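Local coordinates for putative exported protein (Bordetella parapertussis, PDB 3OCJ) that is of unknown function but carries a Rossmann-like methyltransferase domain and so probably transfers methyl groups from S-adenosylmethionine, at residues Glu200-Trp214 and Arg269-Phe283. Sequence-based numbering, arbitrary orientation.
Sequences EPDDARVTELYRRFW and RTHAQTRAQLEEAGF. With GOL (glycerol), chain C.
Helices 203-214 and 271-280 pack as neighbours on one face of the Rossmann-like methyltransferase sheet, their axes 8.5 Å apart and crossing at -48°, with Gln277 as a knob among Asp203, Val206, Thr207 and Tyr210. The Gln277 chain, extended beyond CG, carries its NE2 to Asp203 O (3.1 Å), which also accepts from Thr207 N. The other amide atom, OE1, accepts a hydrogen bond from a water that also bonds Tyr210 OH and Thr274 OG1; Asn197 is a further partner of that hydroxyl of Tyr210. Leu278 CD2 lies over one face of the Tyr210 ring, 3.8 Å from its centroid, a CH-pi contact, while Gln277 CB meets the ring edge.

Where the helices begin, Arg269 grips Asp203 OD1 side-on through NE (2.9 Å) and NH2, and NH2 also gives a nearly straight bond to Glu200 O (2.8 Å, 165°). Val206 CG2 and a glycerol, probably from crystallisation, lie over opposite faces of this guanidinium. Toward the other end, Trp214, its CG anti to the backbone N (chi1 -172°), turns CD1 over the centre of the Phe283 ring in an edge-to-face pair, beside the Schellman turn at Gly282. Underneath, Phe213, Leu278 and Phe283 all reach Leu223 on strand 221-226; Leu278 also touches strands 286-289 and 298-302, seating both helices on the sheet.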
loop_
_atom_site.group_PDB
_atom_site.type_symbol
_atom_site.label_atom_id
_atom_site.label_comp_id
_atom_site.label_asym_id
_atom_site.label_seq_id
_atom_site.Cartn_x
_atom_site.Cartn_y
_atom_site.Cartn_z
ATOM N N GLU A 200 -4.246 10.544 -0.144
ATOM C CA GLU A 200 -4.276 11.999 -0.020
ATOM C C GLU A 200 -4.528 12.634 -1.384
ATOM O O GLU A 200 -3.615 12.711 -2.209
ATOM C CB GLU A 200 -2.957 12.506 0.576
ATOM C CG GLU A 200 -2.882 14.023 0.686
ATOM C CD GLU A 200 -4.141 14.586 1.337
ATOM O OE1 GLU A 200 -4.307 14.396 2.562
ATOM O OE2 GLU A 200 -4.981 15.158 0.621
ATOM N N PRO A 201 -5.764 13.065 -1.654
ATOM C CA PRO A 201 -6.056 13.622 -2.983
ATOM C C PRO A 201 -5.402 14.983 -3.263
ATOM O O PRO A 201 -5.271 15.368 -4.434
ATOM C CB PRO A 201 -7.581 13.728 -2.995
ATOM C CG PRO A 201 -7.954 13.865 -1.545
ATOM C CD PRO A 201 -6.964 13.003 -0.795
ATOM N N ASP A 202 -4.986 15.697 -2.221
ATOM C CA ASP A 202 -4.385 17.009 -2.426
ATOM C C ASP A 202 -2.919 16.893 -2.840
ATOM O O ASP A 202 -2.071 16.445 -2.061
ATOM C CB ASP A 202 -4.523 17.882 -1.176
ATOM C CG ASP A 202 -4.044 19.299 -1.419
ATOM O OD1 ASP A 202 -4.871 20.142 -1.827
ATOM O OD2 ASP A 202 -2.850 19.574 -1.222
ATOM N N ASP A 203 -2.624 17.326 -4.059
ATOM C CA ASP A 203 -1.283 17.179 -4.624
ATOM C C ASP A 203 -0.220 17.887 -3.786
ATOM O O ASP A 203 0.870 17.349 -3.568
ATOM C CB ASP A 203 -1.240 17.723 -6.058
ATOM C CG ASP A 203 -2.083 16.908 -7.033
ATOM O OD1 ASP A 203 -2.465 15.758 -6.721
ATOM O OD2 ASP A 203 -2.352 17.435 -8.142
ATOM N N ALA A 204 -0.522 19.096 -3.320
ATOM C CA ALA A 204 0.454 19.841 -2.537
ATOM C C ALA A 204 0.778 19.161 -1.214
ATOM O O ALA A 204 1.924 19.201 -0.769
ATOM C CB ALA A 204 -0.003 21.279 -2.305
ATOM N N ARG A 205 -0.215 18.529 -0.583
ATOM C CA ARG A 205 0.068 17.820 0.668
ATOM C C ARG A 205 1.025 16.656 0.421
ATOM O O ARG A 205 1.886 16.368 1.245
ATOM C CB ARG A 205 -1.218 17.342 1.349
ATOM C CG ARG A 205 -2.056 18.489 1.919
ATOM C CD ARG A 205 -3.317 17.971 2.611
ATOM N NE ARG A 205 -4.093 19.060 3.201
ATOM C CZ ARG A 205 -3.920 19.528 4.432
ATOM N NH1 ARG A 205 -2.993 19.011 5.223
ATOM N NH2 ARG A 205 -4.687 20.525 4.873
ATOM N N VAL A 206 0.884 15.989 -0.719
ATOM C CA VAL A 206 1.797 14.903 -1.065
ATOM C C VAL A 206 3.200 15.432 -1.397
ATOM O O VAL A 206 4.193 14.871 -0.951
ATOM C CB VAL A 206 1.210 14.026 -2.193
ATOM C CG1 VAL A 206 2.264 13.047 -2.732
ATOM C CG2 VAL A 206 0.020 13.252 -1.654
ATOM N N THR A 207 3.280 16.541 -2.126
ATOM C CA THR A 207 4.576 17.170 -2.355
ATOM C C THR A 207 5.276 17.507 -1.033
ATOM O O THR A 207 6.486 17.288 -0.890
ATOM C CB THR A 207 4.428 18.410 -3.234
ATOM O OG1 THR A 207 3.858 18.005 -4.480
ATOM C CG2 THR A 207 5.780 19.061 -3.487
ATOM N N GLU A 208 4.516 18.014 -0.059
ATOM C CA GLU A 208 5.101 18.342 1.232
ATOM C C GLU A 208 5.595 17.106 1.982
ATOM O O GLU A 208 6.627 17.156 2.663
ATOM C CB GLU A 208 4.138 19.183 2.074
ATOM C CG GLU A 208 3.984 20.596 1.531
ATOM C CD GLU A 208 5.332 21.236 1.221
ATOM O OE1 GLU A 208 6.218 21.205 2.101
ATOM O OE2 GLU A 208 5.518 21.756 0.098
ATOM N N LEU A 209 4.877 15.994 1.842
ATOM C CA LEU A 209 5.341 14.738 2.420
ATOM C C LEU A 209 6.686 14.354 1.793
ATOM O O LEU A 209 7.631 13.996 2.491
ATOM C CB LEU A 209 4.304 13.640 2.198
ATOM C CG LEU A 209 4.721 12.247 2.682
ATOM C CD1 LEU A 209 4.695 12.157 4.191
ATOM C CD2 LEU A 209 3.835 11.171 2.086
ATOM N N TYR A 210 6.774 14.464 0.472
ATOM C CA TYR A 210 8.028 14.159 -0.217
ATOM C C TYR A 210 9.159 15.074 0.247
ATOM O O TYR A 210 10.304 14.641 0.356
ATOM C CB TYR A 210 7.865 14.257 -1.734
ATOM C CG TYR A 210 6.935 13.232 -2.362
ATOM C CD1 TYR A 210 6.576 12.062 -1.693
ATOM C CD2 TYR A 210 6.422 13.446 -3.640
ATOM C CE1 TYR A 210 5.739 11.124 -2.298
ATOM C CE2 TYR A 210 5.577 12.529 -4.244
ATOM C CZ TYR A 210 5.242 11.373 -3.575
ATOM O OH TYR A 210 4.412 10.455 -4.167
ATOM N N ARG A 211 8.841 16.337 0.517
ATOM C CA ARG A 211 9.848 17.264 1.017
ATOM C C ARG A 211 10.361 16.841 2.392
ATOM O O ARG A 211 11.559 16.941 2.671
ATOM C CB ARG A 211 9.313 18.694 1.069
ATOM C CG ARG A 211 10.415 19.722 0.919
ATOM C CD ARG A 211 9.893 21.140 1.050
ATOM N NE ARG A 211 8.813 21.448 0.114
ATOM C CZ ARG A 211 8.990 21.893 -1.127
ATOM N NH1 ARG A 211 10.213 22.071 -1.608
ATOM N NH2 ARG A 211 7.938 22.161 -1.881
ATOM N N ARG A 212 9.461 16.358 3.249
ATOM C CA ARG A 212 9.891 15.854 4.553
ATOM C C ARG A 212 10.773 14.622 4.398
ATOM O O ARG A 212 11.768 14.474 5.101
ATOM C CB ARG A 212 8.682 15.580 5.447
ATOM C CG ARG A 212 7.996 16.876 5.859
ATOM C CD ARG A 212 6.717 16.664 6.632
ATOM N NE ARG A 212 6.133 17.961 6.973
ATOM C CZ ARG A 212 6.368 18.612 8.105
ATOM N NH1 ARG A 212 7.161 18.085 9.026
ATOM N NH2 ARG A 212 5.803 19.794 8.318
ATOM N N PHE A 213 10.433 13.753 3.450
ATOM C CA PHE A 213 11.309 12.619 3.150
ATOM C C PHE A 213 12.696 13.109 2.705
ATOM O O PHE A 213 13.718 12.613 3.159
ATOM C CB PHE A 213 10.716 11.744 2.046
ATOM C CG PHE A 213 9.454 11.014 2.429
ATOM C CD1 PHE A 213 9.106 10.810 3.752
ATOM C CD2 PHE A 213 8.627 10.497 1.434
ATOM C CE1 PHE A 213 7.932 10.114 4.075
ATOM C CE2 PHE A 213 7.468 9.796 1.746
ATOM C CZ PHE A 213 7.120 9.608 3.068
ATOM N N TRP A 214 12.732 14.083 1.806
ATOM C CA TRP A 214 14.006 14.607 1.320
ATOM C C TRP A 214 14.829 15.178 2.472
ATOM O O TRP A 214 16.026 14.922 2.589
ATOM C CB TRP A 214 13.739 15.684 0.277
ATOM C CG TRP A 214 14.947 16.180 -0.459
ATOM C CD1 TRP A 214 15.384 15.775 -1.691
ATOM C CD2 TRP A 214 15.878 17.182 -0.012
ATOM N NE1 TRP A 214 16.524 16.476 -2.042
ATOM C CE2 TRP A 214 16.845 17.342 -1.027
ATOM C CE3 TRP A 214 15.980 17.966 1.146
ATOM C CZ2 TRP A 214 17.900 18.247 -0.918
ATOM C CZ3 TRP A 214 17.037 18.867 1.249
ATOM C CH2 TRP A 214 17.978 18.995 0.225
ATOM N N ARG A 269 -2.373 9.125 -9.539
ATOM C CA ARG A 269 -1.456 10.095 -10.128
ATOM C C ARG A 269 -0.617 9.436 -11.207
ATOM O O ARG A 269 -0.314 8.237 -11.136
ATOM C CB ARG A 269 -0.535 10.680 -9.052
ATOM C CG ARG A 269 -1.270 11.595 -8.072
ATOM C CD ARG A 269 -0.329 12.334 -7.102
ATOM N NE ARG A 269 -1.153 13.232 -6.282
ATOM C CZ ARG A 269 -1.737 12.891 -5.136
ATOM N NH1 ARG A 269 -1.508 11.704 -4.580
ATOM N NH2 ARG A 269 -2.523 13.780 -4.533
ATOM N N THR A 270 -0.264 10.216 -12.223
ATOM C CA THR A 270 0.566 9.703 -13.303
ATOM C C THR A 270 2.055 9.746 -12.926
ATOM O O THR A 270 2.452 10.353 -11.916
ATOM C CB THR A 270 0.386 10.539 -14.566
ATOM O OG1 THR A 270 0.824 11.874 -14.298
ATOM C CG2 THR A 270 -1.077 10.556 -15.022
ATOM N N HIS A 271 2.879 9.116 -13.764
ATOM C CA HIS A 271 4.326 9.187 -13.627
ATOM C C HIS A 271 4.788 10.641 -13.696
ATOM O O HIS A 271 5.602 11.075 -12.895
ATOM C CB HIS A 271 5.016 8.406 -14.759
ATOM C CG HIS A 271 4.889 6.914 -14.652
ATOM N ND1 HIS A 271 3.757 6.227 -15.025
ATOM C CD2 HIS A 271 5.786 5.981 -14.253
ATOM C CE1 HIS A 271 3.958 4.928 -14.846
ATOM N NE2 HIS A 271 5.181 4.755 -14.373
ATOM N N ALA A 272 4.253 11.388 -14.657
ATOM C CA ALA A 272 4.652 12.782 -14.814
ATOM C C ALA A 272 4.265 13.624 -13.604
ATOM O O ALA A 272 5.036 14.479 -13.168
ATOM C CB ALA A 272 4.052 13.372 -16.099
ATOM N N GLN A 273 3.076 13.386 -13.053
ATOM C CA GLN A 273 2.657 14.130 -11.865
ATOM C C GLN A 273 3.586 13.808 -10.695
ATOM O O GLN A 273 4.037 14.704 -9.986
ATOM C CB GLN A 273 1.208 13.822 -11.496
ATOM C CG GLN A 273 0.195 14.435 -12.458
ATOM C CD GLN A 273 -1.226 14.044 -12.123
ATOM O OE1 GLN A 273 -1.522 12.880 -11.873
ATOM N NE2 GLN A 273 -2.121 15.026 -12.118
ATOM N N THR A 274 3.869 12.522 -10.499
ATOM C CA THR A 274 4.744 12.100 -9.414
ATOM C C THR A 274 6.149 12.676 -9.604
ATOM O O THR A 274 6.769 13.140 -8.640
ATOM C CB THR A 274 4.757 10.566 -9.312
ATOM O OG1 THR A 274 3.445 10.136 -8.921
ATOM C CG2 THR A 274 5.781 10.086 -8.278
ATOM N N ARG A 275 6.654 12.648 -10.839
ATOM C CA ARG A 275 7.945 13.252 -11.122
ATOM C C ARG A 275 7.982 14.732 -10.738
ATOM O O ARG A 275 8.931 15.188 -10.111
ATOM C CB ARG A 275 8.303 13.102 -12.600
ATOM C CG ARG A 275 9.497 13.957 -13.003
ATOM C CD ARG A 275 9.899 13.731 -14.458
ATOM N NE ARG A 275 10.396 12.377 -14.684
ATOM C CZ ARG A 275 11.639 11.987 -14.406
ATOM N NH1 ARG A 275 12.512 12.845 -13.893
ATOM N NH2 ARG A 275 12.017 10.738 -14.642
ATOM N N ALA A 276 6.946 15.467 -11.130
ATOM C CA ALA A 276 6.866 16.888 -10.786
ATOM C C ALA A 276 6.904 17.111 -9.275
ATOM O O ALA A 276 7.604 18.009 -8.788
ATOM C CB ALA A 276 5.609 17.513 -11.404
ATOM N N GLN A 277 6.162 16.300 -8.530
ATOM C CA GLN A 277 6.158 16.448 -7.073
ATOM C C GLN A 277 7.536 16.145 -6.486
ATOM O O GLN A 277 8.031 16.871 -5.627
ATOM C CB GLN A 277 5.113 15.525 -6.457
ATOM C CG GLN A 277 3.678 15.840 -6.863
ATOM C CD GLN A 277 2.717 14.793 -6.381
ATOM O OE1 GLN A 277 2.853 13.617 -6.711
ATOM N NE2 GLN A 277 1.737 15.206 -5.576
ATOM N N LEU A 278 8.150 15.060 -6.948
ATOM C CA LEU A 278 9.432 14.657 -6.384
ATOM C C LEU A 278 10.530 15.667 -6.718
ATOM O O LEU A 278 11.401 15.945 -5.884
ATOM C CB LEU A 278 9.817 13.249 -6.851
ATOM C CG LEU A 278 9.008 12.105 -6.228
ATOM C CD1 LEU A 278 9.231 10.835 -7.040
ATOM C CD2 LEU A 278 9.399 11.887 -4.768
ATOM N N GLU A 279 10.505 16.193 -7.943
ATOM C CA GLU A 279 11.487 17.202 -8.344
ATOM C C GLU A 279 11.310 18.494 -7.545
ATOM O O GLU A 279 12.296 19.098 -7.115
ATOM C CB GLU A 279 11.436 17.433 -9.857
ATOM C CG GLU A 279 12.015 16.242 -10.622
ATOM C CD GLU A 279 11.968 16.379 -12.134
ATOM O OE1 GLU A 279 11.291 17.292 -12.647
ATOM O OE2 GLU A 279 12.609 15.539 -12.799
ATOM N N GLU A 280 10.066 18.901 -7.321
ATOM C CA GLU A 280 9.799 20.079 -6.495
ATOM C C GLU A 280 10.358 19.877 -5.086
ATOM O O GLU A 280 10.909 20.805 -4.488
ATOM C CB GLU A 280 8.298 20.388 -6.441
ATOM C CG GLU A 280 7.893 21.409 -5.374
ATOM C CD GLU A 280 8.595 22.749 -5.520
ATOM O OE1 GLU A 280 9.012 23.108 -6.649
ATOM O OE2 GLU A 280 8.721 23.455 -4.494
ATOM N N ALA A 281 10.213 18.658 -4.563
ATOM C CA ALA A 281 10.746 18.312 -3.247
ATOM C C ALA A 281 12.267 18.214 -3.178
ATOM O O ALA A 281 12.816 18.090 -2.081
ATOM C CB ALA A 281 10.120 17.019 -2.762
ATOM N N GLY A 282 12.944 18.243 -4.327
ATOM C CA GLY A 282 14.402 18.273 -4.360
ATOM C C GLY A 282 15.094 17.021 -4.885
ATOM O O GLY A 282 16.334 16.946 -4.914
ATOM N N PHE A 283 14.304 16.029 -5.283
ATOM C CA PHE A 283 14.861 14.776 -5.791
ATOM C C PHE A 283 15.340 14.861 -7.235
ATOM O O PHE A 283 14.834 15.650 -8.034
ATOM C CB PHE A 283 13.855 13.633 -5.633
ATOM C CG PHE A 283 13.624 13.236 -4.210
ATOM C CD1 PHE A 283 14.530 12.408 -3.557
ATOM C CD2 PHE A 283 12.518 13.700 -3.512
ATOM C CE1 PHE A 283 14.324 12.039 -2.235
ATOM C CE2 PHE A 283 12.307 13.340 -2.188
ATOM C CZ PHE A 283 13.208 12.513 -1.546
HETATM C C1 GOL C . -4.316 13.881 -9.580
HETATM O O1 GOL C . -4.808 14.696 -10.631
HETATM C C2 GOL C . -5.185 14.095 -8.343
HETATM O O2 GOL C . -4.937 15.380 -7.820
HETATM C C3 GOL C . -4.930 13.023 -7.281
HETATM O O3 GOL C . -5.806 13.235 -6.193
HETATM O O HOH W 1 2.859 10.957 -6.298
#